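Local structure of QdtA (Thermoanaerobacterium thermosaccharolyticum, 4O9E) at residues 8-13 and 27-32. The protein belongs to the WxcM-like branch of the cupin clan, a family of small beta-barrel proteins, and pairs with a second copy of itself. Residues are numbered along the deposited sequence; the frame is centred on the assembly and turned at random.
Sequences IKFKDI and IDIPFD. With TYD (thymidine-5'-diphosphate), chain E.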
loop_
_atom_site.group_PDB
_atom_site.type_symbol
_atom_site.label_atom_id
_atom_site.label_comp_id
_atom_site.label_asym_id
_atom_site.label_seq_id
_atom_site.Cartn_x
_atom_site.Cartn_y
_atom_site.Cartn_z
ATOM N N ILE A 8 11.957 -8.465 -5.155
ATOM C CA ILE A 8 10.887 -9.112 -5.901
ATOM C C ILE A 8 10.370 -8.142 -6.953
ATOM O O ILE A 8 10.187 -6.948 -6.693
ATOM C CB ILE A 8 9.772 -9.628 -4.961
ATOM C CG1 ILE A 8 10.361 -10.728 -4.080
ATOM C CG2 ILE A 8 8.577 -10.154 -5.746
ATOM C CD1 ILE A 8 9.445 -11.186 -2.971
ATOM N N LYS A 9 10.165 -8.650 -8.164
ATOM C CA LYS A 9 9.725 -7.813 -9.263
ATOM C C LYS A 9 8.248 -8.047 -9.480
ATOM O O LYS A 9 7.822 -9.195 -9.598
ATOM C CB LYS A 9 10.408 -8.168 -10.579
ATOM C CG LYS A 9 10.090 -7.160 -11.677
ATOM C CD LYS A 9 10.992 -5.949 -11.514
ATOM C CE LYS A 9 10.663 -4.848 -12.507
ATOM N NZ LYS A 9 9.191 -4.739 -12.681
ATOM N N PHE A 10 7.503 -6.945 -9.440
ATOM C CA PHE A 10 6.072 -6.943 -9.684
ATOM C C PHE A 10 5.722 -6.500 -11.100
ATOM O O PHE A 10 6.526 -5.859 -11.772
ATOM C CB PHE A 10 5.399 -6.012 -8.681
ATOM C CG PHE A 10 5.652 -6.380 -7.245
ATOM C CD1 PHE A 10 6.156 -5.446 -6.350
ATOM C CD2 PHE A 10 5.411 -7.676 -6.807
ATOM C CE1 PHE A 10 6.443 -5.819 -5.058
ATOM C CE2 PHE A 10 5.691 -8.046 -5.505
ATOM C CZ PHE A 10 6.185 -7.107 -4.630
ATOM N N LYS A 11 4.511 -6.816 -11.549
ATOM C CA LYS A 11 4.032 -6.232 -12.786
ATOM C C LYS A 11 3.972 -4.719 -12.680
ATOM O O LYS A 11 3.566 -4.125 -11.668
ATOM C CB LYS A 11 2.608 -6.684 -13.109
ATOM C CG LYS A 11 2.354 -8.179 -13.115
ATOM C CD LYS A 11 0.863 -8.441 -12.936
ATOM C CE LYS A 11 0.608 -9.594 -11.976
ATOM N NZ LYS A 11 -0.643 -10.334 -12.303
ATOM N N ASP A 12 4.273 -4.086 -13.806
ATOM C CA ASP A 12 4.104 -2.650 -13.978
ATOM C C ASP A 12 3.177 -2.497 -15.177
ATOM O O ASP A 12 3.538 -2.780 -16.310
ATOM C CB ASP A 12 5.462 -1.993 -14.214
ATOM C CG ASP A 12 5.413 -0.470 -14.263
ATOM O OD1 ASP A 12 4.384 0.221 -14.093
ATOM O OD2 ASP A 12 6.513 0.076 -14.468
ATOM N N ILE A 13 1.927 -2.139 -14.944
ATOM C CA ILE A 13 1.034 -1.989 -16.071
ATOM C C ILE A 13 1.029 -0.503 -16.438
ATOM O O ILE A 13 0.412 0.312 -15.742
ATOM C CB ILE A 13 -0.342 -2.567 -15.717
ATOM C CG1 ILE A 13 -0.186 -4.058 -15.407
ATOM C CG2 ILE A 13 -1.325 -2.331 -16.855
ATOM C CD1 ILE A 13 -1.459 -4.695 -14.906
ATOM N N ILE A 27 0.495 -14.809 -4.134
ATOM C CA ILE A 27 0.843 -14.978 -5.549
ATOM C C ILE A 27 2.035 -14.129 -5.946
ATOM O O ILE A 27 3.066 -14.667 -6.364
ATOM C CB ILE A 27 -0.357 -14.714 -6.487
ATOM C CG1 ILE A 27 -1.451 -15.719 -6.136
ATOM C CG2 ILE A 27 -0.001 -14.766 -7.980
ATOM C CD1 ILE A 27 -2.854 -15.271 -6.466
ATOM N N ASP A 28 1.884 -12.817 -5.833
ATOM C CA ASP A 28 3.009 -11.947 -6.147
ATOM C C ASP A 28 4.077 -11.887 -5.063
ATOM O O ASP A 28 5.235 -11.536 -5.321
ATOM C CB ASP A 28 2.494 -10.557 -6.470
ATOM C CG ASP A 28 1.641 -10.576 -7.719
ATOM O OD1 ASP A 28 2.137 -11.008 -8.776
ATOM O OD2 ASP A 28 0.432 -10.348 -7.566
ATOM N N ILE A 29 3.629 -12.185 -3.845
ATOM C CA ILE A 29 4.477 -12.370 -2.691
ATOM C C ILE A 29 4.106 -13.691 -2.019
ATOM O O ILE A 29 3.005 -14.201 -2.219
ATOM C CB ILE A 29 4.390 -11.193 -1.699
ATOM C CG1 ILE A 29 2.945 -11.084 -1.211
ATOM C CG2 ILE A 29 4.894 -9.874 -2.279
ATOM C CD1 ILE A 29 2.789 -10.182 -0.022
ATOM N N PRO A 30 5.041 -14.269 -1.251
ATOM C CA PRO A 30 4.861 -15.644 -0.764
ATOM C C PRO A 30 3.894 -15.813 0.417
ATOM O O PRO A 30 3.460 -16.928 0.702
ATOM C CB PRO A 30 6.293 -16.108 -0.440
ATOM C CG PRO A 30 7.101 -14.865 -0.271
ATOM C CD PRO A 30 6.424 -13.800 -1.097
ATOM N N PHE A 31 3.433 -14.723 1.018
ATOM C CA PHE A 31 2.584 -14.793 2.204
ATOM C C PHE A 31 1.275 -14.033 2.000
ATOM O O PHE A 31 1.147 -13.288 1.033
ATOM C CB PHE A 31 3.374 -14.268 3.396
ATOM C CG PHE A 31 3.913 -12.869 3.250
ATOM C CD1 PHE A 31 3.141 -11.780 3.587
ATOM C CD2 PHE A 31 5.223 -12.630 2.861
ATOM C CE1 PHE A 31 3.694 -10.516 3.558
ATOM C CE2 PHE A 31 5.757 -11.364 2.844
ATOM C CZ PHE A 31 4.991 -10.278 3.162
ATOM N N ASP A 32 0.295 -14.311 2.852
ATOM C CA ASP A 32 -0.952 -13.553 2.927
ATOM C C ASP A 32 -0.689 -12.190 3.556
ATOM O O ASP A 32 0.030 -12.102 4.556
ATOM C CB ASP A 32 -1.995 -14.257 3.811
ATOM C CG ASP A 32 -2.682 -15.435 3.123
ATOM O OD1 ASP A 32 -3.428 -15.222 2.154
ATOM O OD2 ASP A 32 -2.527 -16.609 3.522
HETATM P PA TYD E . -7.998 -0.857 -14.276
HETATM O O1A TYD E . -8.702 -1.522 -13.109
HETATM O O2A TYD E . -8.574 -0.780 -15.670
HETATM O O3A TYD E . -7.360 0.553 -13.787
HETATM P PB TYD E . -8.044 1.941 -13.294
HETATM O O1B TYD E . -6.928 2.741 -12.670
HETATM O O2B TYD E . -8.588 2.576 -14.561
HETATM O O3B TYD E . -9.090 1.700 -12.232
HETATM O "O5'" TYD E . -6.663 -1.707 -14.572
HETATM C "C5'" TYD E . -5.612 -1.290 -15.440
HETATM C "C4'" TYD E . -5.068 -2.594 -16.006
HETATM O "O4'" TYD E . -4.348 -3.408 -15.073
HETATM C "C3'" TYD E . -6.239 -3.465 -16.451
HETATM O "O3'" TYD E . -5.974 -3.875 -17.798
HETATM C "C2'" TYD E . -6.313 -4.654 -15.498
HETATM C "C1'" TYD E . -4.896 -4.724 -14.929
HETATM N N1 TYD E . -4.919 -5.181 -13.529
HETATM C C2 TYD E . -4.352 -6.303 -13.049
HETATM O O2 TYD E . -3.735 -7.146 -13.740
HETATM N N3 TYD E . -4.461 -6.579 -11.728
HETATM C C4 TYD E . -5.136 -5.759 -10.880
HETATM O O4 TYD E . -5.257 -6.058 -9.673
HETATM C C5 TYD E . -5.711 -4.590 -11.374
HETATM C C5M TYD E . -6.488 -3.569 -10.578
HETATM C C6 TYD E . -5.581 -4.332 -12.732
HETATM O O HOH W 1 2.609 -8.125 -9.749
HETATM O O HOH W 2 -1.150 -10.291 -9.515
#
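Asp28 faces Phe10 and Lys11, and its side chain is the one to follow. CB lies 4.1 Å from CD2 of the Phe10 ring. CG, turned beside the backbone N of Asp28 (chi1 -64°), carries the carboxylate on toward Lys11, its plane 89° from that of the ring. Lys11 CE comes across OD1, the two side chains crossing at about a right angle, while NZ of Lys11 stays 4.5 Å from OD1; the opposite charges may attract each other without making a salt bridge. A water gives OD1 a weak hydrogen bond and takes one from Lys11 N. OD2 accepts firmly from the backbone N of Glu24; a second water, which receives Lys11 NZ at 2.8 Å, sits so close to OD2 that this link is doubtful.

In the cupin fold, this joins the end of strand 5-9, an outermost strand of its antiparallel sheet within the chain, to the loop between strands 18-24 and 35-40. On that side the Phe10 ring takes Asp28 O in plane at its edge, 3.5 Å from CE2, and Ile29 CG2 lies 3.8 Å from the same CE2. Ile61 of the same chain and Tyr38 of the second subunit also pack on this ring. Ile8 reaches Asp28 O as well, with CG2 at 3.6 Å, and its CD1 lies loosely against CD of Pro30, 4.4 Å away.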